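Local coordinates for protein leucyl-trna synthetase (Plasmodium knowlesi, PDB 5FOF) that probably hydrolyses mischarged tRNA(Leu) as the editing domain of the cytosolic enzyme that joins leucine to its tRNA, at residues Asn240-Asp243 with Glu244-His247. Sequence-based numbering, arbitrary orientation.
Sequences NLKD and EFLH
Phe245 N donates to Lys242 O over 2.9 Å, and one residue on Leu246 N reaches Asp243 O at 3.3 Å; these successive i to i+3 bonds make a short 3-10 turn. Asp243 O takes a second, weak bond from His247 ND1 at 3.0 Å, bent to 124° at the hydrogen. The oxygen lies at the imidazole edge, in its plane; as a carbonyl can only accept, the bond needs the proton on ND1. The Asp243 carboxylate, its CG anti to the backbone N (chi1 180°), passes His247 CE1 without bonding to ND1. Lys242 and Phe245 lie side by side: Lys242 CB sits over one ring face in a CH-pi contact, 4.0 Å from the centroid and offset toward the rim, while CG meets CE2. Glu244, bent at chi2, runs alongside Lys242 in the same direction, its CD 3.7 Å from Lys242 CB, yet OE2 stays 5.3 Å from NZ, too far for a salt bridge. Leu246 CG packs 3.4 Å from Lys242 O. This surface turn follows helix 232-238. Phe245 stacks on Tyr195 of strand 194-198 and its carbonyl bonds to Tyr94 OH, while Leu246 touches both Leu197 of that strand and Ile228 of helix 219-230, whose Arg229 NE binds Leu246 O.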
# COMPACT_ATOMS: atom_id res chain seq x y z
N ASN A 240 -3.44 4.47 18.25
CA ASN A 240 -4.67 5.24 18.18
C ASN A 240 -5.73 4.47 17.39
O ASN A 240 -6.02 4.79 16.23
CB ASN A 240 -4.41 6.63 17.58
CG ASN A 240 -5.55 7.60 17.83
OD1 ASN A 240 -5.83 7.98 18.97
ND2 ASN A 240 -6.23 8.01 16.76
N LEU A 241 -6.28 3.44 18.02
CA LEU A 241 -7.33 2.59 17.44
C LEU A 241 -8.50 2.41 18.40
O LEU A 241 -8.33 2.47 19.62
CB LEU A 241 -6.76 1.21 17.10
CG LEU A 241 -5.66 1.15 16.04
CD1 LEU A 241 -5.03 -0.24 16.00
CD2 LEU A 241 -6.19 1.54 14.67
N LYS A 242 -9.68 2.19 17.83
CA LYS A 242 -10.91 1.96 18.61
C LYS A 242 -11.49 0.61 18.21
O LYS A 242 -11.45 0.26 17.04
CB LYS A 242 -11.95 3.07 18.34
CG LYS A 242 -11.49 4.51 18.57
CD LYS A 242 -12.07 5.18 19.82
CE LYS A 242 -11.47 4.63 21.12
NZ LYS A 242 -12.09 5.23 22.35
N ASP A 243 -12.02 -0.13 19.19
CA ASP A 243 -12.72 -1.42 18.96
C ASP A 243 -13.64 -1.44 17.73
O ASP A 243 -13.65 -2.41 16.95
CB ASP A 243 -13.57 -1.76 20.20
CG ASP A 243 -14.33 -3.07 20.04
OD1 ASP A 243 -13.77 -4.11 20.42
OD2 ASP A 243 -15.50 -3.05 19.57
N GLU A 244 -14.43 -0.38 17.60
CA GLU A 244 -15.39 -0.23 16.50
C GLU A 244 -14.76 -0.11 15.12
O GLU A 244 -15.42 -0.41 14.15
CB GLU A 244 -16.32 0.98 16.72
CG GLU A 244 -15.64 2.32 16.96
CD GLU A 244 -15.64 2.79 18.42
OE1 GLU A 244 -15.58 1.93 19.34
OE2 GLU A 244 -15.69 4.02 18.64
N PHE A 245 -13.51 0.31 15.03
CA PHE A 245 -12.81 0.40 13.74
C PHE A 245 -12.23 -0.92 13.22
O PHE A 245 -11.69 -0.95 12.12
CB PHE A 245 -11.68 1.42 13.82
CG PHE A 245 -12.11 2.83 14.17
CD1 PHE A 245 -13.44 3.26 14.03
CD2 PHE A 245 -11.15 3.75 14.61
CE1 PHE A 245 -13.80 4.57 14.36
CE2 PHE A 245 -11.50 5.05 14.93
CZ PHE A 245 -12.83 5.46 14.80
N LEU A 246 -12.38 -2.01 13.98
CA LEU A 246 -11.61 -3.22 13.76
C LEU A 246 -12.47 -4.36 13.28
O LEU A 246 -12.07 -5.52 13.45
CB LEU A 246 -10.95 -3.67 15.06
CG LEU A 246 -10.11 -2.61 15.75
CD1 LEU A 246 -9.68 -3.10 17.12
CD2 LEU A 246 -8.92 -2.24 14.88
N HIS A 247 -13.63 -4.08 12.69
CA HIS A 247 -14.52 -5.16 12.27
C HIS A 247 -15.10 -5.00 10.87
O HIS A 247 -16.13 -5.60 10.55
CB HIS A 247 -15.59 -5.38 13.34
CG HIS A 247 -15.02 -5.79 14.66
ND1 HIS A 247 -14.62 -4.88 15.62
CD2 HIS A 247 -14.74 -7.02 15.18
CE1 HIS A 247 -14.15 -5.52 16.67
NE2 HIS A 247 -14.21 -6.82 16.43